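Local coordinates for Ras-related protein Rab-7L1 (Homo sapiens, PDB 6HH2), which binds GTP and GDP as a Rab-family small GTPase, regulates vesicle traffic between lysosomes and the Golgi, and recruits and stimulates the kinase LRRK2, at residues H38-T42 with V43-F47; K160-K163 with N164-A168. The protein carries 4 engineered substitutions. One frame throughout, in Å; residues are numbered along the deposited sequence.

Contact 1: residues H38-T42 with V43-F47; sequences HYKST and VGVDF
Tyr39 and Lys40 each offer a carbonyl oxygen to an amide four residues on, Val43 and Gly44, closing a single helical turn. Val43 N reaches back to Tyr39 O over 3.0 Å, and that same oxygen also accepts from Thr42 N. One residue on, Gly44 N meets Lys40 O at 2.9 Å. Gly44 then leaves the helix with positive phi (88°) and an extended psi, a combination at which any side chain would press on the carbonyl oxygen before it, which explains the choice of glycine.

Apolar packing follows the turn. Tyr39 CD2 lies 3.8 Å from Val43 CB, and the valine comes up at the edge of the ring, with CG2 in its plane. Beta-branched valine offers that edge a compact apolar group, while tyrosine supplies both an apolar ring and a hydroxyl that reaches Asp33. One face of the ring is taken by the aliphatic part of Lys40, whose CG sits 3.8 Å above the plane over the ring centre. A long methylene chain suits this place because it can lie on an aromatic face and still carry a charge beyond it.

The turn lies in the first switch region of the Ras fold, the probable effector region as in related GTPases. Here, with GDP bound, it forms a short helix at the surface, and the peptide link Gly44-Val45 is where the Salmonella protease GtgE cuts.

Polar ends gather beyond the ring. The Lys40 chain runs extended and bends only at chi4 (-71°), bringing NZ within 3.2 Å of Tyr39 OH; both groups also bond to Asp33, the lysine as a salt bridge. A water accepts from Lys40 NZ at 2.8 Å and donates to Gly44 O and to Phe47 O, 2.6 Å away, tying the turn to the loop before strand 48-55.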
loop_
_atom_site.group_PDB
_atom_site.type_symbol
_atom_site.label_atom_id
_atom_site.label_comp_id
_atom_site.label_asym_id
_atom_site.label_seq_id
_atom_site.Cartn_x
_atom_site.Cartn_y
_atom_site.Cartn_z
ATOM N N HIS A 38 20.768 7.266 6.023
ATOM C CA HIS A 38 21.621 7.046 7.177
ATOM C C HIS A 38 20.968 6.113 8.182
ATOM O O HIS A 38 21.660 5.284 8.814
ATOM C CB HIS A 38 21.975 8.404 7.816
ATOM C CG HIS A 38 22.998 8.338 8.906
ATOM N ND1 HIS A 38 22.663 8.086 10.215
ATOM C CD2 HIS A 38 24.327 8.604 8.900
ATOM C CE1 HIS A 38 23.749 8.149 10.968
ATOM N NE2 HIS A 38 24.776 8.476 10.196
ATOM N N TYR A 39 19.654 6.179 8.298
ATOM C CA TYR A 39 18.945 5.394 9.285
ATOM C C TYR A 39 19.049 3.888 9.048
ATOM O O TYR A 39 18.885 3.136 10.002
ATOM C CB TYR A 39 17.473 5.803 9.333
ATOM C CG TYR A 39 16.625 5.310 8.156
ATOM C CD1 TYR A 39 16.584 5.998 6.929
ATOM C CD2 TYR A 39 15.849 4.157 8.282
ATOM C CE1 TYR A 39 15.808 5.532 5.862
ATOM C CE2 TYR A 39 15.066 3.699 7.238
ATOM C CZ TYR A 39 15.041 4.403 6.017
ATOM O OH TYR A 39 14.255 3.958 4.971
ATOM N N LYS A 40 19.291 3.435 7.812
ATOM C CA LYS A 40 19.169 1.998 7.536
ATOM C C LYS A 40 20.194 1.188 8.299
ATOM O O LYS A 40 19.973 -0.002 8.574
ATOM C CB LYS A 40 19.332 1.763 6.038
ATOM C CG LYS A 40 18.175 2.339 5.263
ATOM C CD LYS A 40 18.367 2.119 3.792
ATOM C CE LYS A 40 17.196 2.647 3.024
ATOM N NZ LYS A 40 15.933 1.807 3.218
ATOM N N SER A 41 21.318 1.795 8.640
ATOM C CA SER A 41 22.377 0.987 9.249
ATOM C C SER A 41 21.974 0.470 10.631
ATOM O O SER A 41 22.484 -0.566 11.082
ATOM C CB SER A 41 23.675 1.779 9.259
ATOM O OG SER A 41 23.691 2.671 10.341
ATOM N N THR A 42 21.047 1.145 11.313
ATOM C CA THR A 42 20.567 0.711 12.622
ATOM C C THR A 42 19.111 0.256 12.633
ATOM O O THR A 42 18.700 -0.439 13.570
ATOM C CB THR A 42 20.784 1.806 13.679
ATOM O OG1 THR A 42 20.057 2.994 13.274
ATOM C CG2 THR A 42 22.239 2.149 13.819
ATOM N N VAL A 43 18.319 0.627 11.629
ATOM C CA VAL A 43 16.926 0.211 11.550
ATOM C C VAL A 43 16.784 -1.074 10.737
ATOM O O VAL A 43 15.784 -1.796 10.878
ATOM C CB VAL A 43 16.145 1.388 10.922
ATOM C CG1 VAL A 43 14.718 1.003 10.538
ATOM C CG2 VAL A 43 16.169 2.592 11.890
ATOM N N GLY A 44 17.741 -1.337 9.856
ATOM C CA GLY A 44 17.668 -2.457 8.935
ATOM C C GLY A 44 16.954 -2.132 7.641
ATOM O O GLY A 44 16.689 -0.963 7.301
ATOM N N VAL A 45 16.562 -3.201 6.930
ATOM C CA VAL A 45 15.996 -3.064 5.593
ATOM C C VAL A 45 14.767 -3.945 5.342
ATOM O O VAL A 45 14.382 -4.155 4.189
ATOM C CB VAL A 45 17.069 -3.243 4.496
ATOM C CG1 VAL A 45 18.148 -2.118 4.561
ATOM C CG2 VAL A 45 17.703 -4.650 4.569
ATOM N N ASP A 46 14.088 -4.423 6.393
ATOM C CA ASP A 46 12.826 -5.115 6.150
ATOM C C ASP A 46 11.754 -4.162 5.610
ATOM O O ASP A 46 10.773 -4.596 4.981
ATOM C CB ASP A 46 12.267 -5.691 7.458
ATOM C CG ASP A 46 13.041 -6.886 7.960
ATOM O OD1 ASP A 46 13.375 -7.759 7.126
ATOM O OD2 ASP A 46 13.317 -6.905 9.180
ATOM N N PHE A 47 11.942 -2.862 5.795
ATOM C CA PHE A 47 10.948 -1.859 5.399
ATOM C C PHE A 47 11.713 -0.568 5.178
ATOM O O PHE A 47 12.843 -0.426 5.622
ATOM C CB PHE A 47 9.882 -1.639 6.513
ATOM C CG PHE A 47 10.472 -1.357 7.885
ATOM C CD1 PHE A 47 10.873 -0.066 8.263
ATOM C CD2 PHE A 47 10.694 -2.394 8.789
ATOM C CE1 PHE A 47 11.454 0.151 9.517
ATOM C CE2 PHE A 47 11.251 -2.160 10.049
ATOM C CZ PHE A 47 11.631 -0.893 10.412
HETATM O O HOH W 1 15.257 0.612 5.649
#

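Contact 2: residues K160-K163 with N164-A168; sequences KENK and NINEA. With GDP (guanosine-5'-diphosphate), chain B.
The backbone of Asn162, Lys163 and Asn164 turns into helix 165-178, with Asn162 and Asn164 both at positive phi (57° and 67°). Asparagine tolerates this conformation better than most residues. A water takes the Asn166 N-H, its oxygen 2.9 Å from Asn166 N, while donating to Asn162 O. With CG anti to the backbone N (chi1 -157°), the Asn162 amide swings across the start of the helix, its OD1 3.7 Å from Ile165 CB, and the two side chains cross at about a right angle. A second water donates to both Asn162 OD1 and Asn166 OD1, the latter at 2.6 Å, so two amides that offer oxygens to each other are linked without a direct bond. Asn162 and Lys163 form a G1 beta bulge facing Ser158, in the guanine-binding loop that follows the last strand of the Ras fold. Within it Lys160 N gives a weak but straight bond to GDP O6 (3.3 Å), and the extended aliphatic chain lies over one face of the guanine, CB 3.5 Å from GDP N1; long methylenes suit a flat base. Asn164 holds the N-cap position without a side-chain capping bond, and buried Ile165 packs against Thr157 and Val159.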
loop_
_atom_site.group_PDB
_atom_site.type_symbol
_atom_site.label_atom_id
_atom_site.label_comp_id
_atom_site.label_asym_id
_atom_site.label_seq_id
_atom_site.Cartn_x
_atom_site.Cartn_y
_atom_site.Cartn_z
ATOM N N LYS A 160 5.221 6.614 -12.044
ATOM C CA LYS A 160 6.151 7.195 -13.012
ATOM C C LYS A 160 6.013 8.709 -13.114
ATOM O O LYS A 160 7.022 9.424 -13.126
ATOM C CB LYS A 160 5.954 6.547 -14.378
ATOM C CG LYS A 160 6.757 7.208 -15.492
ATOM C CD LYS A 160 6.691 6.405 -16.779
ATOM C CE LYS A 160 7.170 7.224 -17.967
ATOM N NZ LYS A 160 6.939 6.501 -19.258
ATOM N N GLU A 161 4.785 9.212 -13.209
ATOM C CA GLU A 161 4.551 10.651 -13.334
ATOM C C GLU A 161 4.247 11.305 -11.994
ATOM O O GLU A 161 3.908 12.502 -11.960
ATOM C CB GLU A 161 3.355 10.897 -14.248
ATOM C CG GLU A 161 3.498 10.370 -15.662
ATOM C CD GLU A 161 2.234 10.646 -16.486
ATOM O OE1 GLU A 161 1.117 10.845 -15.897
ATOM O OE2 GLU A 161 2.360 10.707 -17.735
ATOM N N ASN A 162 4.322 10.547 -10.906
ATOM C CA ASN A 162 4.024 11.029 -9.559
ATOM C C ASN A 162 2.616 11.608 -9.477
ATOM O O ASN A 162 2.392 12.643 -8.839
ATOM C CB ASN A 162 5.085 12.013 -9.047
ATOM C CG ASN A 162 5.139 12.100 -7.521
ATOM O OD1 ASN A 162 4.872 11.129 -6.798
ATOM N ND2 ASN A 162 5.524 13.280 -7.024
ATOM N N LYS A 163 1.667 10.950 -10.131
ATOM C CA LYS A 163 0.261 11.353 -10.140
ATOM C C LYS A 163 -0.490 10.615 -9.029
ATOM O O LYS A 163 -0.585 9.385 -9.040
ATOM C CB LYS A 163 -0.431 11.078 -11.476
ATOM C CG LYS A 163 -1.919 11.575 -11.534
ATOM C CD LYS A 163 -2.566 11.200 -12.857
ATOM C CE LYS A 163 -3.919 11.871 -13.030
ATOM N NZ LYS A 163 -4.457 11.553 -14.398
ATOM N N ASN A 164 -1.125 11.394 -8.144
ATOM C CA ASN A 164 -1.984 10.921 -7.058
ATOM C C ASN A 164 -1.250 10.147 -5.967
ATOM O O ASN A 164 -1.908 9.667 -5.060
ATOM C CB ASN A 164 -3.176 10.043 -7.511
ATOM C CG ASN A 164 -4.334 10.833 -8.104
ATOM O OD1 ASN A 164 -4.677 11.939 -7.662
ATOM N ND2 ASN A 164 -4.969 10.247 -9.111
ATOM N N ILE A 165 0.080 10.013 -6.010
ATOM C CA ILE A 165 0.767 9.167 -5.042
ATOM C C ILE A 165 0.698 9.772 -3.653
ATOM O O ILE A 165 0.244 9.141 -2.690
ATOM C CB ILE A 165 2.234 8.979 -5.454
ATOM C CG1 ILE A 165 2.310 8.336 -6.840
ATOM C CG2 ILE A 165 2.982 8.239 -4.338
ATOM C CD1 ILE A 165 1.689 6.986 -6.908
ATOM N N ASN A 166 1.157 11.019 -3.531
ATOM C CA ASN A 166 1.211 11.621 -2.205
ATOM C C ASN A 166 -0.189 11.780 -1.613
ATOM O O ASN A 166 -0.389 11.589 -0.404
ATOM C CB ASN A 166 1.875 12.981 -2.287
ATOM C CG ASN A 166 3.369 12.849 -2.617
ATOM O OD1 ASN A 166 3.949 11.758 -2.551
ATOM N ND2 ASN A 166 3.975 13.979 -2.967
ATOM N N GLU A 167 -1.162 12.129 -2.443
ATOM C CA GLU A 167 -2.497 12.374 -1.908
ATOM C C GLU A 167 -3.199 11.065 -1.533
ATOM O O GLU A 167 -3.898 11.021 -0.514
ATOM C CB GLU A 167 -3.309 13.163 -2.932
ATOM C CG GLU A 167 -2.911 14.637 -3.025
ATOM C CD GLU A 167 -3.322 15.395 -1.786
ATOM O OE1 GLU A 167 -2.519 15.441 -0.825
ATOM O OE2 GLU A 167 -4.460 15.903 -1.710
ATOM N N ALA A 168 -3.026 10.024 -2.329
ATOM C CA ALA A 168 -3.581 8.727 -1.943
ATOM C C ALA A 168 -2.985 8.267 -0.619
ATOM O O ALA A 168 -3.725 7.824 0.283
ATOM C CB ALA A 168 -3.302 7.716 -3.046
HETATM P PB GDP B . 7.328 -4.272 -8.642
HETATM O O1B GDP B . 5.889 -4.284 -8.284
HETATM O O2B GDP B . 7.793 -5.503 -9.346
HETATM O O3B GDP B . 8.234 -3.874 -7.494
HETATM O O3A GDP B . 7.427 -3.106 -9.793
HETATM P PA GDP B . 8.589 -2.046 -10.038
HETATM O O1A GDP B . 8.502 -0.886 -9.078
HETATM O O2A GDP B . 9.913 -2.793 -10.110
HETATM O "O5'" GDP B . 8.221 -1.488 -11.484
HETATM C "C5'" GDP B . 8.203 -2.335 -12.624
HETATM C "C4'" GDP B . 8.383 -1.492 -13.882
HETATM O "O4'" GDP B . 7.197 -0.641 -14.030
HETATM C "C3'" GDP B . 9.548 -0.537 -13.724
HETATM O "O3'" GDP B . 10.139 -0.434 -15.031
HETATM C "C2'" GDP B . 8.901 0.776 -13.333
HETATM O "O2'" GDP B . 9.681 1.871 -13.794
HETATM C "C1'" GDP B . 7.613 0.690 -14.104
HETATM N N9 GDP B . 6.552 1.501 -13.497
HETATM C C8 GDP B . 6.247 1.566 -12.169
HETATM N N7 GDP B . 5.176 2.400 -11.971
HETATM C C5 GDP B . 4.811 2.846 -13.196
HETATM C C6 GDP B . 3.787 3.752 -13.710
HETATM O O6 GDP B . 3.001 4.337 -12.942
HETATM N N1 GDP B . 3.752 3.918 -15.038
HETATM C C2 GDP B . 4.587 3.362 -15.931
HETATM N N2 GDP B . 4.483 3.638 -17.289
HETATM N N3 GDP B . 5.580 2.545 -15.506
HETATM C C4 GDP B . 5.695 2.282 -14.186
HETATM O O HOH W 2 2.005 12.729 -5.748
HETATM O O HOH W 3 5.819 10.892 -4.136
#

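Contacts 1 and 2 are separate pieces of one Ras-type domain. Their centres lie 25 Å apart, and their nearest atoms are still about 15 Å from each other, so nothing passes directly between them. What relates them is the nucleotide. Contact 2 borders the guanine end through Lys160, and Asp131 OD1 is also hydrogen-bonded to GDP, whereas contact 1 lies in the probable effector region. In this GDP-bound state the Lys40 side chain remains about 13 Å from the magnesium ion, although His38, Tyr39, Lys40 and Thr42 are GTP-binding positions. The two therefore contrast a loop engaged with the base and a switch segment standing off from the phosphate end.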